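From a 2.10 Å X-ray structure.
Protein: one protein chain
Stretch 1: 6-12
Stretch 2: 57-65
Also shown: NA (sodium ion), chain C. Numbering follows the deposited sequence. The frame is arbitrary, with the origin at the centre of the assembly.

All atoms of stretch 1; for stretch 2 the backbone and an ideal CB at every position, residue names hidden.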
# COMPACT_ATOMS: atom_id res chain seq x y z
N GLY A 6 -21.99 -18.25 11.38
CA GLY A 6 -21.11 -17.10 11.57
C GLY A 6 -21.48 -16.23 12.76
O GLY A 6 -22.43 -16.51 13.49
N ALA A 7 -20.69 -15.18 12.94
CA ALA A 7 -20.86 -14.26 14.03
C ALA A 7 -20.72 -12.79 13.62
O ALA A 7 -20.13 -12.44 12.57
CB ALA A 7 -19.84 -14.58 15.09
N TRP A 8 -21.23 -11.93 14.50
CA TRP A 8 -21.16 -10.49 14.35
C TRP A 8 -21.13 -9.78 15.71
O TRP A 8 -22.15 -9.69 16.39
CB TRP A 8 -22.36 -10.00 13.52
CG TRP A 8 -22.37 -8.56 13.25
CD1 TRP A 8 -21.36 -7.67 13.47
CD2 TRP A 8 -23.40 -7.82 12.53
NE1 TRP A 8 -21.73 -6.40 12.99
CE2 TRP A 8 -22.97 -6.48 12.43
CE3 TRP A 8 -24.66 -8.17 12.02
CZ2 TRP A 8 -23.76 -5.48 11.78
CZ3 TRP A 8 -25.44 -7.16 11.39
CH2 TRP A 8 -24.98 -5.85 11.29
N TYR A 9 -19.97 -9.22 16.05
CA TYR A 9 -19.80 -8.44 17.27
C TYR A 9 -19.86 -6.95 16.92
O TYR A 9 -18.98 -6.42 16.23
CB TYR A 9 -18.50 -8.82 17.97
CG TYR A 9 -18.56 -10.26 18.45
CD1 TYR A 9 -19.30 -10.62 19.60
CD2 TYR A 9 -17.99 -11.27 17.71
CE1 TYR A 9 -19.45 -11.94 20.01
CE2 TYR A 9 -18.09 -12.60 18.15
CZ TYR A 9 -18.82 -12.92 19.28
OH TYR A 9 -18.91 -14.23 19.67
N MSE A 10 -20.91 -6.30 17.40
CA MSE A 10 -21.14 -4.89 17.14
C MSE A 10 -20.56 -4.09 18.25
O MSE A 10 -20.42 -2.88 18.14
CB MSE A 10 -22.64 -4.63 17.07
CG MSE A 10 -23.29 -5.34 15.90
SE MSE A 10 -25.18 -4.78 15.92
CE MSE A 10 -24.76 -3.02 15.12
N PHE A 11 -20.26 -4.74 19.38
CA PHE A 11 -19.63 -4.08 20.50
C PHE A 11 -20.29 -2.76 20.93
O PHE A 11 -19.58 -1.80 21.29
CB PHE A 11 -18.14 -3.81 20.21
CG PHE A 11 -17.33 -5.04 19.94
CD1 PHE A 11 -17.15 -6.02 20.95
CD2 PHE A 11 -16.66 -5.21 18.75
CE1 PHE A 11 -16.37 -7.12 20.71
CE2 PHE A 11 -15.86 -6.34 18.52
CZ PHE A 11 -15.74 -7.31 19.51
N ASP A 12 -21.63 -2.70 20.91
CA ASP A 12 -22.36 -1.48 21.28
C ASP A 12 -22.74 -1.38 22.75
O ASP A 12 -22.77 -0.29 23.29
CB ASP A 12 -23.63 -1.34 20.43
CG ASP A 12 -23.31 -1.02 18.98
OD1 ASP A 12 -22.20 -0.50 18.71
OD2 ASP A 12 -24.14 -1.33 18.11
N UNK A 57 -7.41 -6.45 25.31
CA UNK A 57 -7.76 -7.36 24.20
C UNK A 57 -9.18 -7.88 24.30
O UNK A 57 -9.87 -7.63 25.27
CB UNK A 57 -6.79 -8.55 24.16
N UNK A 58 -9.58 -8.69 23.34
CA UNK A 58 -10.88 -9.28 23.35
C UNK A 58 -10.72 -10.76 23.21
O UNK A 58 -10.01 -11.22 22.33
CB UNK A 58 -11.77 -8.70 22.25
N UNK A 59 -11.41 -11.51 24.08
CA UNK A 59 -11.42 -12.95 23.99
C UNK A 59 -12.70 -13.31 23.27
O UNK A 59 -13.78 -12.85 23.63
CB UNK A 59 -11.32 -13.62 25.36
N UNK A 60 -12.57 -14.15 22.25
CA UNK A 60 -13.72 -14.63 21.50
C UNK A 60 -13.99 -16.02 22.04
O UNK A 60 -13.11 -16.64 22.62
CB UNK A 60 -13.48 -14.63 19.99
N UNK A 61 -15.20 -16.52 21.84
CA UNK A 61 -15.46 -17.88 22.40
C UNK A 61 -14.76 -18.95 21.57
O UNK A 61 -14.55 -18.76 20.35
CB UNK A 61 -16.96 -18.17 22.45
N UNK A 62 -14.37 -20.03 22.23
CA UNK A 62 -13.66 -21.14 21.60
C UNK A 62 -14.45 -21.68 20.43
O UNK A 62 -15.66 -21.73 20.50
CB UNK A 62 -13.39 -22.26 22.61
N UNK A 63 -13.78 -22.13 19.38
CA UNK A 63 -14.43 -22.76 18.23
C UNK A 63 -14.99 -21.83 17.16
O UNK A 63 -15.37 -22.24 16.08
CB UNK A 63 -15.57 -23.64 18.74
N UNK A 64 -15.00 -20.55 17.42
CA UNK A 64 -15.67 -19.65 16.50
C UNK A 64 -15.23 -19.76 15.04
O UNK A 64 -16.09 -19.65 14.17
CB UNK A 64 -15.45 -18.21 16.97
N UNK A 65 -13.96 -20.09 14.77
CA UNK A 65 -13.45 -20.22 13.38
C UNK A 65 -12.84 -21.55 12.94
O UNK A 65 -12.56 -21.71 11.75
CB UNK A 65 -12.38 -19.15 13.16
NA NA C . -20.35 -0.85 17.07

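Stretch 1 turns three side chains toward stretch 2: Ala-7, Tyr-9 and Phe-11. In the register, Tyr-9 CA lies 9.7 Å from the CA of position 60 and Phe-11 CA 10.6 Å from the CA of position 58, so there the strands are too far apart for backbone pairing, and side chains have to span the gap.

At position 57 the ideal CB has nothing of stretch 1 close by, and the extended backbone (-165/180) accepts many residues. The deposited residue is Tyr-57, which makes no contact with stretch 1.

Position 58 differs. Its CA-to-CB bond points toward stretch 1, and the ideal CB lies 5.0 Å from Phe-11 CZ. That gap suits a compact apolar side chain, and strand angles of -126/132 are compatible with beta-branching; valine, isoleucine or perhaps leucine would serve. Val-58 is found, chi1 t, with CG1 4.2 Å from Phe-11 CE1, a loose apolar contact.

Position 59 is out of reach of stretch 1, which therefore sets no requirement; Ala-59 occupies it.

At position 60 CA-to-CB points sideways, and the ideal CB is 5.4 Å from Tyr-9 CE2. A side chain with reach could still turn its end to the ring, so leucine, isoleucine or methionine would fit. Leu-60 does this with chi1 m and chi2 t, bringing CD2 to 3.8 Å from Tyr-9 CE2.

Position 61 also points sideways, its ideal CB 5.2 Å from Tyr-9 OH. That hydroxyl could invite a polar partner, but a phi of -74° with psi 149° also admits proline, whose ring could reach toward the hydroxyl. Pro-61 is deposited; its CD lies 3.4 Å from Tyr-9 OH, and no hydrogen bond crosses between the stretches.

Positions 61 to 64 form a type II turn, with a weak hydrogen bond from N of position 64 to Pro-61 O (3.5 Å). Position 62 faces no part of stretch 1, and a polar residue would be suitable; it is Asp-62. Position 63 has phi 84° and psi -8°, which by itself favours glycine, and Gly-63 is present.

The ideal CB at position 64 has no stretch 1 atom close by, yet its CA-to-CB bond points toward that stretch, where Ala-7 CB and the Tyr-9 ring offer an apolar target. A long aliphatic chain is indicated: isoleucine, leucine or methionine. Ile-64, with chi1 and chi2 both t, extends CD1 to 3.7 Å from Ala-7 CB and 3.8 Å from Tyr-9 CE2, at the ring edge.

Position 65 is out of reach and unconstrained by stretch 1; it holds Ala-65.

Stretch 2 (57-65) YVALPDGIA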
# COMPACT_ATOMS: atom_id res chain seq x y z
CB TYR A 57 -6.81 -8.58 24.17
CG TYR A 57 -6.95 -9.43 25.41
CD1 TYR A 57 -6.35 -9.05 26.58
CD2 TYR A 57 -7.66 -10.63 25.40
CE1 TYR A 57 -6.45 -9.83 27.73
CE2 TYR A 57 -7.76 -11.43 26.58
CZ TYR A 57 -7.15 -10.98 27.73
OH TYR A 57 -7.22 -11.66 28.96
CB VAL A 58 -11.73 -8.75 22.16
CG1 VAL A 58 -13.10 -9.38 22.18
CG2 VAL A 58 -11.82 -7.22 22.23
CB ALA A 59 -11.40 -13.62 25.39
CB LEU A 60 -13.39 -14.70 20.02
CG LEU A 60 -13.13 -13.33 19.35
CD1 LEU A 60 -12.57 -13.51 17.96
CD2 LEU A 60 -14.41 -12.54 19.27
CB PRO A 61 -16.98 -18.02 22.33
CG PRO A 61 -17.43 -16.97 21.33
CD PRO A 61 -16.41 -15.86 21.34
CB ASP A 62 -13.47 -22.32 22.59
CG ASP A 62 -12.70 -21.94 23.86
OD1 ASP A 62 -12.19 -20.80 23.97
OD2 ASP A 62 -12.62 -22.81 24.78
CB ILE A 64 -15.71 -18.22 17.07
CG1 ILE A 64 -16.74 -17.41 16.27
CG2 ILE A 64 -14.31 -17.58 17.13
CD1 ILE A 64 -17.07 -16.11 16.95
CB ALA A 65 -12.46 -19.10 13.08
O HOH W 1 -21.52 -1.63 15.62
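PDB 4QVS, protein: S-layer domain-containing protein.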